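Local coordinates for NigD-like protein (Bacteroides vulgatus ATCC 8482, PDB 3K6O) that is of unknown function but belongs to the NigD-like family, pairing an N-terminal OB domain with a C-terminal beta sandwich, at residues V43-V48 against S64-G69. Numbering follows the deposited sequence.
Sequences VVQHIV and SFLEAG. With SO4 (sulfate ion), chain G.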
ATOM      1  N   VAL A  43      20.686   0.124  -6.820  1.00 29.02           N
ATOM      2  CA  VAL A  43      21.326   0.288  -5.505  1.00 28.57           C
ATOM      3  C   VAL A  43      22.850   0.185  -5.594  1.00 29.49           C
ATOM      4  O   VAL A  43      23.389  -0.900  -5.832  1.00 29.90           O
ATOM      5  CB  VAL A  43      20.795  -0.738  -4.468  1.00 29.18           C
ATOM      6  CG1 VAL A  43      21.435  -0.482  -3.081  1.00 25.64           C
ATOM      7  CG2 VAL A  43      19.242  -0.700  -4.375  1.00 26.62           C
ATOM      8  N   VAL A  44      23.552   1.308  -5.413  1.00 29.69           N
ATOM      9  CA  VAL A  44      25.007   1.300  -5.467  1.00 30.24           C
ATOM     10  C   VAL A  44      25.620   1.417  -4.068  1.00 30.39           C
ATOM     11  O   VAL A  44      26.776   1.119  -3.912  1.00 30.30           O
ATOM     12  CB  VAL A  44      25.599   2.425  -6.386  1.00 30.63           C
ATOM     13  CG1 VAL A  44      25.162   2.214  -7.827  1.00 31.09           C
ATOM     14  CG2 VAL A  44      25.163   3.844  -5.900  1.00 32.53           C
ATOM     15  N   GLN A  45      24.853   1.875  -3.077  1.00 30.29           N
ATOM     16  CA  GLN A  45      25.271   1.850  -1.682  1.00 30.69           C
ATOM     17  C   GLN A  45      24.078   1.408  -0.838  1.00 31.61           C
ATOM     18  O   GLN A  45      22.930   1.721  -1.159  1.00 30.67           O
ATOM     19  CB  GLN A  45      25.745   3.237  -1.240  1.00 31.39           C
ATOM     20  CG  GLN A  45      27.041   3.746  -1.958  1.00 30.49           C
ATOM     21  CD  GLN A  45      27.374   5.189  -1.674  1.00 32.37           C
ATOM     22  OE1 GLN A  45      26.705   5.845  -0.875  1.00 35.77           O
ATOM     23  NE2 GLN A  45      28.418   5.713  -2.348  1.00 32.95           N
ATOM     24  N   HIS A  46      24.355   0.690   0.240  1.00 32.29           N
ATOM     25  CA  HIS A  46      23.318   0.279   1.184  1.00 32.60           C
ATOM     26  C   HIS A  46      23.864   0.306   2.611  1.00 32.95           C
ATOM     27  O   HIS A  46      25.022  -0.024   2.847  1.00 33.31           O
ATOM     28  CB  HIS A  46      22.803  -1.113   0.833  1.00 32.30           C
ATOM     29  CG  HIS A  46      23.820  -2.178   1.019  1.00 33.32           C
ATOM     30  ND1 HIS A  46      23.695  -3.165   1.970  1.00 34.55           N
ATOM     31  CD2 HIS A  46      25.020  -2.376   0.421  1.00 33.73           C
ATOM     32  CE1 HIS A  46      24.760  -3.946   1.926  1.00 35.04           C
ATOM     33  NE2 HIS A  46      25.589  -3.474   1.012  1.00 35.06           N
ATOM     34  N   ILE A  47      23.028   0.731   3.555  1.00 33.42           N
ATOM     35  CA  ILE A  47      23.383   0.808   4.973  1.00 33.51           C
ATOM     36  C   ILE A  47      22.696  -0.357   5.712  1.00 34.13           C
ATOM     37  O   ILE A  47      23.102  -0.744   6.808  1.00 32.92           O
ATOM     38  CB  ILE A  47      22.902   2.158   5.561  1.00 34.24           C
ATOM     39  CG1 ILE A  47      23.564   3.327   4.829  1.00 34.67           C
ATOM     40  CG2 ILE A  47      23.112   2.245   7.083  1.00 32.99           C
ATOM     41  CD1 ILE A  47      25.081   3.311   4.837  1.00 35.79           C
ATOM     42  N   VAL A  48      21.638  -0.896   5.095  1.00 34.08           N
ATOM     43  CA  VAL A  48      20.943  -2.063   5.601  1.00 34.24           C
ATOM     44  C   VAL A  48      20.930  -3.137   4.516  1.00 34.48           C
ATOM     45  O   VAL A  48      21.137  -2.823   3.335  1.00 34.19           O
ATOM     46  CB  VAL A  48      19.503  -1.716   6.022  1.00 34.56           C
ATOM     47  CG1 VAL A  48      19.527  -0.726   7.180  1.00 32.97           C
ATOM     48  CG2 VAL A  48      18.709  -1.172   4.813  1.00 34.55           C
ATOM     49  N   SER A  64      18.683   7.947  -0.929  1.00 31.34           N
ATOM     50  CA  SER A  64      19.428   9.107  -1.364  1.00 31.14           C
ATOM     51  C   SER A  64      19.738   8.951  -2.832  1.00 31.60           C
ATOM     52  O   SER A  64      20.383   7.973  -3.253  1.00 31.82           O
ATOM     53  CB  SER A  64      20.757   9.239  -0.610  1.00 30.84           C
ATOM     54  OG  SER A  64      20.575   9.468   0.775  1.00 29.65           O
ATOM     55  N   PHE A  65      19.308   9.911  -3.625  1.00 31.94           N
ATOM     56  CA  PHE A  65      19.510   9.815  -5.053  1.00 33.23           C
ATOM     57  C   PHE A  65      20.866  10.400  -5.363  1.00 33.54           C
ATOM     58  O   PHE A  65      21.059  11.592  -5.207  1.00 33.68           O
ATOM     59  CB  PHE A  65      18.389  10.545  -5.805  1.00 33.80           C
ATOM     60  CG  PHE A  65      17.081   9.880  -5.684  1.00 34.66           C
ATOM     61  CD1 PHE A  65      16.329  10.016  -4.536  1.00 37.42           C
ATOM     62  CD2 PHE A  65      16.596   9.097  -6.695  1.00 36.81           C
ATOM     63  CE1 PHE A  65      15.098   9.366  -4.415  1.00 38.66           C
ATOM     64  CE2 PHE A  65      15.372   8.454  -6.572  1.00 36.29           C
ATOM     65  CZ  PHE A  65      14.628   8.597  -5.440  1.00 36.10           C
ATOM     66  N   LEU A  66      21.812   9.553  -5.754  1.00 34.23           N
ATOM     67  CA  LEU A  66      23.202   9.978  -5.871  1.00 34.68           C
ATOM     68  C   LEU A  66      23.570  10.534  -7.250  1.00 35.20           C
ATOM     69  O   LEU A  66      24.388  11.445  -7.352  1.00 35.76           O
ATOM     70  CB  LEU A  66      24.139   8.842  -5.496  1.00 34.35           C
ATOM     71  CG  LEU A  66      24.029   8.256  -4.087  1.00 34.70           C
ATOM     72  CD1 LEU A  66      24.934   7.051  -4.005  1.00 33.99           C
ATOM     73  CD2 LEU A  66      24.326   9.261  -2.941  1.00 34.35           C
ATOM     74  N   GLU A  67      22.985   9.987  -8.305  1.00 35.85           N
ATOM     75  CA  GLU A  67      23.260  10.457  -9.663  1.00 36.49           C
ATOM     76  C   GLU A  67      22.348   9.757 -10.679  1.00 35.97           C
ATOM     77  O   GLU A  67      21.726   8.720 -10.377  1.00 37.51           O
ATOM     78  CB  GLU A  67      24.729  10.155 -10.011  1.00 36.96           C
ATOM     79  CG  GLU A  67      24.938   8.675 -10.303  1.00 38.85           C
ATOM     80  CD  GLU A  67      26.177   8.071  -9.700  1.00 40.51           C
ATOM     81  OE1 GLU A  67      27.056   8.831  -9.258  1.00 46.62           O
ATOM     82  OE2 GLU A  67      26.265   6.816  -9.664  1.00 39.60           O
ATOM     83  N   ALA A  68      22.263  10.307 -11.878  1.00 34.76           N
ATOM     84  CA  ALA A  68      21.574   9.639 -12.973  1.00 34.77           C
ATOM     85  C   ALA A  68      22.166   8.241 -13.173  1.00 34.23           C
ATOM     86  O   ALA A  68      23.345   8.026 -12.945  1.00 33.77           O
ATOM     87  CB  ALA A  68      21.680  10.460 -14.288  1.00 34.68           C
ATOM     88  N   GLY A  69      21.344   7.306 -13.625  1.00 34.23           N
ATOM     89  CA  GLY A  69      21.770   5.918 -13.775  1.00 34.63           C
ATOM     90  C   GLY A  69      22.231   5.526 -15.160  1.00 35.14           C
ATOM     91  O   GLY A  69      22.943   6.244 -15.798  1.00 34.34           O
TER
HETATM   92  S   SO4 G   9      28.739  -4.765   0.944  0.50 66.30           S
HETATM   93  O1  SO4 G   9      28.691  -4.196  -0.408  0.50 64.88           O
HETATM   94  O2  SO4 G   9      27.441  -5.303   1.322  0.50 65.17           O
HETATM   95  O3  SO4 G   9      29.680  -5.888   0.961  0.50 64.36           O
HETATM   96  O4  SO4 G   9      29.090  -3.692   1.882  0.50 64.43           O
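Leu66 meets Val44 and Gln45 through a single methyl, CD1, and the apolar part of the contact is small. Val44 CG2 lies 3.7 Å from Leu66 CD1, the two side chains running antiparallel, side by side. With Leu66 CG anti to its carbonyl carbon (chi1 -60°), the branched end carries CD1 over to the side chains of 43-48.

Gln45 lies roughly perpendicular to Leu66, its amide oxygen OE1 3.8 Å from Leu66 CD1. The extended chain brings the amide alongside that methyl and to its polar partners: OE1 is hydrogen-bonded to Arg78, and NE2 to a tetraethylene glycol, probably from the crystallisation liquor.

Both segments belong to the N-terminal OB domain and flank strand 75-93, which pairs in parallel with 45-46 and antiparallel with 58-66. With that strand between them the backbones stay apart, Val44 CA 8.9 Å from Leu66 CA, and only side chains meet, over the strand, where Leu66 also touches Arg78. A classic beta bulge sets Leu66 and Glu67 opposite the single residue Asn76, whose ND2 donates to Glu67 OE2.

His46 uses both ring nitrogens. ND1 donates to Val48 O at 2.9 Å, in the ring plane but above the carbonyl plane, while NE2 donates to O2 of a sulfate, probably also from the liquor, at 2.6 Å, the N-H...O angle a bent 135°. A leucine here would probably leave Val48 O without this donor and the sulfate held less firmly, though Arg51 also binds that anion.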